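Local coordinates for protein cystathionine gamma-lyase (Saccharomyces cerevisiae, PDB 1N8P) that is a four-chain, pyridoxal-5'-phosphate-dependent enzyme of the Cys/Met metabolism family, which belongs to the larger superfamily of PLP-dependent aminotransferase-like proteins, at residues E269-D274 / E382-A387; F310-G315 / Q386-A391; F322-S325 / T330-E333. One frame throughout, in Å; residues are numbered along the deposited sequence.

Contact 1 (E269-D274 / E382-A387); sequences EFLAAD and EDIKQA
Phe270 and Lys385 meet where the last turn of helix 253-271 comes up beside helix 377-392, and between them they make the larger part of this contact. Phe270 points at the other helix, with its CG anti to the backbone N (chi1 170°), which sends the ring outward across the gap between the two backbones. The leading atom is the ring tip: Phe270 CZ lies 3.3 Å from Lys385 CG. From there the extended lysine chain runs on past one side of the ring, so that Lys385 CE comes to 3.5 Å from Phe270 CE1. The two side chains cross obliquely, and it is the methylenes of the lysine that lie against the aromatic carbons. Its charged end continues to a partner one turn back in its own helix, Glu382, where Lys385 NZ and Glu382 OE2 form a salt bridge of 3.1 Å. The ammonium group meets that oxygen nearly head-on, and the bridge ties down the end of the chain that borders the phenyl ring.

Deeper in, Ile384 faces the first helix and offers its CG2 branch, which stands 3.9 Å from Leu271 CD2. These two buried side chains cross at about a right angle. Leu271 also touches Val278 and Val281 of strand 278-282, while Ile384 reaches Phe322 of helix 316-325, so the pair leads from the helix interface into the hydrophobic core. Phe270, for its part, also touches Leu381 of the second helix. These are helices packed side by side over one face of a mixed sheet, as in the C-terminal alpha/beta domain of fold-type I PLP enzymes.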
loop_
_atom_site.group_PDB
_atom_site.type_symbol
_atom_site.label_atom_id
_atom_site.label_comp_id
_atom_site.label_asym_id
_atom_site.label_seq_id
_atom_site.Cartn_x
_atom_site.Cartn_y
_atom_site.Cartn_z
ATOM N N GLU A 269 -0.686 -40.094 4.899
ATOM C CA GLU A 269 -0.217 -41.430 5.166
ATOM C C GLU A 269 -0.389 -41.689 6.655
ATOM O O GLU A 269 -0.801 -42.771 7.067
ATOM C CB GLU A 269 1.247 -41.590 4.718
ATOM C CG GLU A 269 1.454 -41.036 3.341
ATOM C CD GLU A 269 2.725 -41.472 2.655
ATOM O OE1 GLU A 269 3.791 -41.569 3.299
ATOM O OE2 GLU A 269 2.642 -41.685 1.430
ATOM N N PHE A 270 -0.101 -40.690 7.469
ATOM C CA PHE A 270 -0.235 -40.888 8.893
ATOM C C PHE A 270 -1.657 -41.195 9.267
ATOM O O PHE A 270 -1.921 -42.094 10.048
ATOM C CB PHE A 270 0.185 -39.661 9.666
ATOM C CG PHE A 270 -0.161 -39.736 11.114
ATOM C CD1 PHE A 270 0.637 -40.430 11.998
ATOM C CD2 PHE A 270 -1.313 -39.135 11.586
ATOM C CE1 PHE A 270 0.288 -40.517 13.324
ATOM C CE2 PHE A 270 -1.663 -39.222 12.912
ATOM C CZ PHE A 270 -0.866 -39.910 13.778
ATOM N N LEU A 271 -2.584 -40.412 8.738
ATOM C CA LEU A 271 -3.999 -40.618 9.022
ATOM C C LEU A 271 -4.561 -41.848 8.300
ATOM O O LEU A 271 -5.691 -42.248 8.552
ATOM C CB LEU A 271 -4.783 -39.393 8.604
ATOM C CG LEU A 271 -4.437 -38.125 9.355
ATOM C CD1 LEU A 271 -5.012 -36.943 8.623
ATOM C CD2 LEU A 271 -4.976 -38.208 10.771
ATOM N N ALA A 272 -3.772 -42.433 7.397
ATOM C CA ALA A 272 -4.183 -43.612 6.650
ATOM C C ALA A 272 -3.361 -44.809 7.085
ATOM O O ALA A 272 -2.952 -45.629 6.267
ATOM C CB ALA A 272 -3.998 -43.376 5.185
ATOM N N ALA A 273 -3.110 -44.905 8.379
ATOM C CA ALA A 273 -2.345 -46.003 8.920
ATOM C C ALA A 273 -2.741 -46.046 10.364
ATOM O O ALA A 273 -2.273 -46.878 11.128
ATOM C CB ALA A 273 -0.868 -45.731 8.785
ATOM N N ASP A 274 -3.598 -45.110 10.734
ATOM C CA ASP A 274 -4.108 -45.006 12.089
ATOM C C ASP A 274 -5.455 -45.716 12.099
ATOM O O ASP A 274 -6.465 -45.136 12.470
ATOM C CB ASP A 274 -4.276 -43.525 12.476
ATOM C CG ASP A 274 -4.885 -43.333 13.874
ATOM O OD1 ASP A 274 -6.024 -43.777 14.101
ATOM O OD2 ASP A 274 -4.231 -42.730 14.758
ATOM N N GLU A 382 3.102 -33.844 14.162
ATOM C CA GLU A 382 2.996 -34.014 15.603
ATOM C C GLU A 382 1.827 -33.240 16.194
ATOM O O GLU A 382 1.345 -33.544 17.278
ATOM C CB GLU A 382 4.289 -33.586 16.285
ATOM C CG GLU A 382 4.560 -34.331 17.603
ATOM C CD GLU A 382 4.791 -35.844 17.437
ATOM O OE1 GLU A 382 4.939 -36.537 18.469
ATOM O OE2 GLU A 382 4.835 -36.342 16.283
ATOM N N ASP A 383 1.351 -32.241 15.476
ATOM C CA ASP A 383 0.236 -31.466 15.974
ATOM C C ASP A 383 -1.134 -32.102 15.638
ATOM O O ASP A 383 -2.117 -31.876 16.348
ATOM C CB ASP A 383 0.315 -30.044 15.431
ATOM C CG ASP A 383 -0.790 -29.172 15.961
ATOM O OD1 ASP A 383 -0.948 -29.125 17.197
ATOM O OD2 ASP A 383 -1.502 -28.535 15.156
ATOM N N ILE A 384 -1.199 -32.878 14.554
ATOM C CA ILE A 384 -2.424 -33.567 14.165
ATOM C C ILE A 384 -2.612 -34.713 15.162
ATOM O O ILE A 384 -3.715 -34.969 15.624
ATOM C CB ILE A 384 -2.301 -34.193 12.772
ATOM C CG1 ILE A 384 -2.013 -33.123 11.721
ATOM C CG2 ILE A 384 -3.565 -34.943 12.449
ATOM C CD1 ILE A 384 -3.199 -32.287 11.372
ATOM N N LYS A 385 -1.513 -35.398 15.478
ATOM C CA LYS A 385 -1.503 -36.512 16.425
ATOM C C LYS A 385 -2.053 -36.017 17.747
ATOM O O LYS A 385 -3.093 -36.456 18.232
ATOM C CB LYS A 385 -0.067 -37.017 16.632
ATOM C CG LYS A 385 0.628 -37.410 15.339
ATOM C CD LYS A 385 2.047 -37.915 15.556
ATOM C CE LYS A 385 2.754 -38.165 14.207
ATOM N NZ LYS A 385 4.187 -38.618 14.329
ATOM N N GLN A 386 -1.319 -35.077 18.311
ATOM C CA GLN A 386 -1.652 -34.444 19.565
ATOM C C GLN A 386 -3.101 -33.977 19.623
ATOM O O GLN A 386 -3.617 -33.709 20.705
ATOM C CB GLN A 386 -0.696 -33.270 19.769
ATOM C CG GLN A 386 -0.982 -32.353 20.939
ATOM C CD GLN A 386 -2.132 -31.418 20.686
ATOM O OE1 GLN A 386 -2.342 -30.961 19.560
ATOM N NE2 GLN A 386 -2.881 -31.109 21.734
ATOM N N ALA A 387 -3.773 -33.883 18.482
ATOM C CA ALA A 387 -5.152 -33.408 18.493
ATOM C C ALA A 387 -6.182 -34.506 18.300
ATOM O O ALA A 387 -7.358 -34.304 18.599
ATOM C CB ALA A 387 -5.344 -32.320 17.452
#

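Contact 2 (F310-G315 / Q386-A391); sequences FRIKGG and QALKQA
This is a buried, purely apolar contact between a strand and a helix, in which the end of strand 307-312 meets the last part of helix 377-392 lying over one face of the five-stranded sheet. One methyl group does most of the work. Leu388 CD2 comes to 3.5 Å from Ile312 CG2, and the same methyl lies 4.2 Å from Phe310 CE1. Phe310 and Ile312 are two apart on the strand and both point toward the helix, as alternation in a strand demands, so one leucine can serve both. The leucine itself reaches the sheet through its far end: CG sits beside the backbone N and anti to the carbonyl carbon (chi1 -78°), and CD2 is the methyl that reaches the strand, while CD1 turns to the side of Phe270 and Leu271. Further along, Ala391 also turns its methyl in this direction, though at a greater distance.

The surroundings close the core on several sides. The Phe310 ring stacks edge-to-face with Phe322 of helix 316-325 and touches Leu271 of helix 253-271, Ile312 packs on Ala318, and Leu388 borders Phe270, placing the contact where three helices converge on the sheet.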
loop_
_atom_site.group_PDB
_atom_site.type_symbol
_atom_site.label_atom_id
_atom_site.label_comp_id
_atom_site.label_asym_id
_atom_site.label_seq_id
_atom_site.Cartn_x
_atom_site.Cartn_y
_atom_site.Cartn_z
ATOM N N PHE A 310 -10.745 -35.831 6.040
ATOM C CA PHE A 310 -10.795 -37.118 6.706
ATOM C C PHE A 310 -11.883 -37.088 7.733
ATOM O O PHE A 310 -12.355 -36.012 8.070
ATOM C CB PHE A 310 -9.426 -37.447 7.336
ATOM C CG PHE A 310 -9.158 -36.744 8.627
ATOM C CD1 PHE A 310 -9.333 -37.404 9.837
ATOM C CD2 PHE A 310 -8.772 -35.412 8.645
ATOM C CE1 PHE A 310 -9.131 -36.749 11.028
ATOM C CE2 PHE A 310 -8.571 -34.760 9.833
ATOM C CZ PHE A 310 -8.751 -35.425 11.022
ATOM N N ARG A 311 -12.307 -38.266 8.191
ATOM C CA ARG A 311 -13.370 -38.385 9.188
ATOM C C ARG A 311 -12.786 -39.139 10.359
ATOM O O ARG A 311 -12.139 -40.159 10.161
ATOM C CB ARG A 311 -14.586 -39.124 8.591
ATOM C CG ARG A 311 -14.249 -40.419 7.836
ATOM C CD ARG A 311 -15.380 -40.930 6.896
ATOM N NE ARG A 311 -16.533 -41.485 7.602
ATOM C CZ ARG A 311 -17.467 -40.739 8.161
ATOM N NH1 ARG A 311 -17.373 -39.428 8.074
ATOM N NH2 ARG A 311 -18.458 -41.294 8.836
ATOM N N ILE A 312 -12.995 -38.651 11.576
ATOM C CA ILE A 312 -12.426 -39.329 12.739
ATOM C C ILE A 312 -13.272 -40.451 13.358
ATOM O O ILE A 312 -14.493 -40.470 13.206
ATOM C CB ILE A 312 -12.048 -38.317 13.825
ATOM C CG1 ILE A 312 -12.906 -37.075 13.685
ATOM C CG2 ILE A 312 -10.587 -37.941 13.707
ATOM C CD1 ILE A 312 -12.552 -36.030 14.690
ATOM N N LYS A 313 -12.601 -41.375 14.057
ATOM C CA LYS A 313 -13.245 -42.536 14.683
ATOM C C LYS A 313 -14.316 -42.176 15.702
ATOM O O LYS A 313 -14.473 -42.876 16.709
ATOM C CB LYS A 313 -12.187 -43.453 15.339
ATOM N N GLY A 314 -15.046 -41.095 15.429
ATOM C CA GLY A 314 -16.116 -40.651 16.303
ATOM C C GLY A 314 -17.160 -39.910 15.490
ATOM O O GLY A 314 -17.445 -40.288 14.331
ATOM N N GLY A 315 -17.717 -38.854 16.088
ATOM C CA GLY A 315 -18.732 -38.051 15.421
ATOM C C GLY A 315 -18.654 -36.563 15.726
ATOM O O GLY A 315 -17.930 -36.143 16.622
ATOM N N GLN A 386 -1.319 -35.077 18.311
ATOM C CA GLN A 386 -1.652 -34.444 19.565
ATOM C C GLN A 386 -3.101 -33.977 19.623
ATOM O O GLN A 386 -3.617 -33.709 20.705
ATOM C CB GLN A 386 -0.696 -33.270 19.769
ATOM C CG GLN A 386 -0.982 -32.353 20.939
ATOM C CD GLN A 386 -2.132 -31.418 20.686
ATOM O OE1 GLN A 386 -2.342 -30.961 19.560
ATOM N NE2 GLN A 386 -2.881 -31.109 21.734
ATOM N N ALA A 387 -3.773 -33.883 18.482
ATOM C CA ALA A 387 -5.152 -33.408 18.493
ATOM C C ALA A 387 -6.182 -34.506 18.300
ATOM O O ALA A 387 -7.358 -34.304 18.599
ATOM C CB ALA A 387 -5.344 -32.320 17.452
ATOM N N LEU A 388 -5.757 -35.657 17.784
ATOM C CA LEU A 388 -6.689 -36.762 17.605
ATOM C C LEU A 388 -7.038 -37.205 19.000
ATOM O O LEU A 388 -8.204 -37.363 19.333
ATOM C CB LEU A 388 -6.054 -37.935 16.863
ATOM C CG LEU A 388 -5.890 -37.845 15.346
ATOM C CD1 LEU A 388 -5.256 -39.142 14.821
ATOM C CD2 LEU A 388 -7.236 -37.599 14.710
ATOM N N LYS A 389 -6.013 -37.383 19.824
ATOM C CA LYS A 389 -6.229 -37.814 21.190
ATOM C C LYS A 389 -7.183 -36.871 21.918
ATOM O O LYS A 389 -8.119 -37.318 22.569
ATOM C CB LYS A 389 -4.895 -37.925 21.910
ATOM C CG LYS A 389 -3.907 -38.815 21.181
ATOM C CD LYS A 389 -2.684 -39.151 22.048
ATOM C CE LYS A 389 -1.554 -39.841 21.252
ATOM N NZ LYS A 389 -1.989 -41.065 20.502
ATOM N N GLN A 390 -6.966 -35.569 21.783
ATOM C CA GLN A 390 -7.821 -34.579 22.431
ATOM C C GLN A 390 -9.293 -34.846 22.120
ATOM O O GLN A 390 -10.117 -34.904 23.029
ATOM C CB GLN A 390 -7.447 -33.176 21.955
ATOM C CG GLN A 390 -5.994 -32.792 22.193
ATOM C CD GLN A 390 -5.797 -31.854 23.391
ATOM O OE1 GLN A 390 -6.315 -30.723 23.420
ATOM N NE2 GLN A 390 -5.033 -32.321 24.384
ATOM N N ALA A 391 -9.610 -35.012 20.833
ATOM C CA ALA A 391 -10.979 -35.271 20.370
ATOM C C ALA A 391 -11.486 -36.596 20.907
ATOM O O ALA A 391 -12.649 -36.726 21.275
ATOM C CB ALA A 391 -11.027 -35.280 18.865
#

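Contact 3 (F322-S325 / T330-E333); sequences FASS and TLAE
Leu331 lays its side chain over the backbone carbonyl and methyl group of Ala323, near the end of helix 316-325. With CG anti to the backbone N (chi1 -173°), the branched end is swung toward the helix, and its two methyls part ways. Leu331 CD1 goes to the alanine methyl, 3.3 Å from Ala323 CB. The other branch heads for the outer side of the turn, where Leu331 CD2 lies 3.9 Å from Ser324 OG. Between them sits the helix carbonyl, with Ala323 O at 3.2 Å from Leu331 CB and at 3.4 Å from Leu331 CD2, so the leucine wraps round that oxygen through van der Waals contact. The backbones come close here, the CA atoms of Ala323 and Leu331 being 5.9 Å apart.

On its other sides the leucine is packed by Leu342 of strand 341-343 and by Met348. Pro40 of the second subunit touches both Ala323 and Leu331, and the backbone of Leu331 hydrogen-bonds to that subunit too, so the contact borders a subunit interface. Four residues of loop separate the helix from strand 330-331, which runs parallel to strand 341-343 and is the outermost strand of the sheet within this chain. Together with strand 307-312, which precedes the helix and runs the same way, this makes a beta-alpha-beta crossover.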
loop_
_atom_site.group_PDB
_atom_site.type_symbol
_atom_site.label_atom_id
_atom_site.label_comp_id
_atom_site.label_asym_id
_atom_site.label_seq_id
_atom_site.Cartn_x
_atom_site.Cartn_y
_atom_site.Cartn_z
ATOM N N PHE A 322 -11.533 -31.509 17.375
ATOM C CA PHE A 322 -10.300 -31.474 16.606
ATOM C C PHE A 322 -10.103 -30.065 16.067
ATOM O O PHE A 322 -9.080 -29.447 16.264
ATOM C CB PHE A 322 -10.412 -32.439 15.431
ATOM C CG PHE A 322 -9.163 -32.567 14.626
ATOM C CD1 PHE A 322 -8.173 -33.438 15.014
ATOM C CD2 PHE A 322 -8.982 -31.821 13.469
ATOM C CE1 PHE A 322 -7.019 -33.567 14.266
ATOM C CE2 PHE A 322 -7.828 -31.949 12.721
ATOM C CZ PHE A 322 -6.848 -32.824 13.122
ATOM N N ALA A 323 -11.109 -29.553 15.389
ATOM C CA ALA A 323 -11.023 -28.233 14.820
ATOM C C ALA A 323 -10.602 -27.149 15.808
ATOM O O ALA A 323 -10.334 -26.020 15.402
ATOM C CB ALA A 323 -12.350 -27.874 14.181
ATOM N N SER A 324 -10.542 -27.469 17.096
ATOM C CA SER A 324 -10.153 -26.466 18.080
ATOM C C SER A 324 -8.946 -26.857 18.923
ATOM O O SER A 324 -8.178 -26.014 19.358
ATOM C CB SER A 324 -11.327 -26.166 18.999
ATOM O OG SER A 324 -12.471 -25.782 18.256
ATOM N N SER A 325 -8.788 -28.147 19.152
ATOM C CA SER A 325 -7.691 -28.648 19.948
ATOM C C SER A 325 -6.358 -28.373 19.274
ATOM O O SER A 325 -5.321 -28.411 19.921
ATOM C CB SER A 325 -7.878 -30.156 20.159
ATOM O OG SER A 325 -9.206 -30.447 20.585
ATOM N N THR A 330 -5.240 -23.536 11.951
ATOM C CA THR A 330 -6.140 -22.524 12.461
ATOM C C THR A 330 -7.548 -22.658 11.943
ATOM O O THR A 330 -7.787 -22.666 10.742
ATOM C CB THR A 330 -5.564 -21.124 12.171
ATOM O OG1 THR A 330 -4.398 -20.941 12.986
ATOM C CG2 THR A 330 -6.552 -20.043 12.455
ATOM N N LEU A 331 -8.485 -22.770 12.878
ATOM C CA LEU A 331 -9.889 -22.918 12.540
ATOM C C LEU A 331 -10.398 -21.647 11.884
ATOM O O LEU A 331 -10.417 -20.581 12.496
ATOM C CB LEU A 331 -10.690 -23.223 13.803
ATOM C CG LEU A 331 -12.160 -23.570 13.629
ATOM C CD1 LEU A 331 -12.298 -24.861 12.858
ATOM C CD2 LEU A 331 -12.784 -23.698 14.997
ATOM N N ALA A 332 -10.801 -21.771 10.623
ATOM C CA ALA A 332 -11.307 -20.643 9.843
ATOM C C ALA A 332 -11.883 -21.159 8.531
ATOM O O ALA A 332 -12.051 -22.360 8.353
ATOM C CB ALA A 332 -10.186 -19.677 9.560
ATOM N N GLU A 333 -12.215 -20.246 7.629
ATOM C CA GLU A 333 -12.720 -20.614 6.317
ATOM C C GLU A 333 -11.535 -20.397 5.406
ATOM O O GLU A 333 -10.450 -20.099 5.867
ATOM C CB GLU A 333 -13.883 -19.723 5.876
ATOM C CG GLU A 333 -15.213 -20.028 6.558
ATOM C CD GLU A 333 -15.894 -21.268 6.011
ATOM O OE1 GLU A 333 -15.253 -22.347 5.979
ATOM O OE2 GLU A 333 -17.079 -21.160 5.616
#

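The three contacts form a bent group on the five-stranded sheet, with contact 2 at the corner. Contacts 1 and 2 have centres about 9 Å apart and share helix 377-392, which packs on helix 253-271 in one and on strand 307-312 in the other. Contact 3 lies about 12 Å from contact 2 and about 16 Å from contact 1; Phe322 bridges the space. Along the chain both its segments fall between those of the other two, and the final helix comes back over this region near the C terminus. From the corner contact 3 leads toward the second subunit, and soon after strand 330-331 the chain reaches Leu335, which lines the pyridoxal-5'-phosphate pocket.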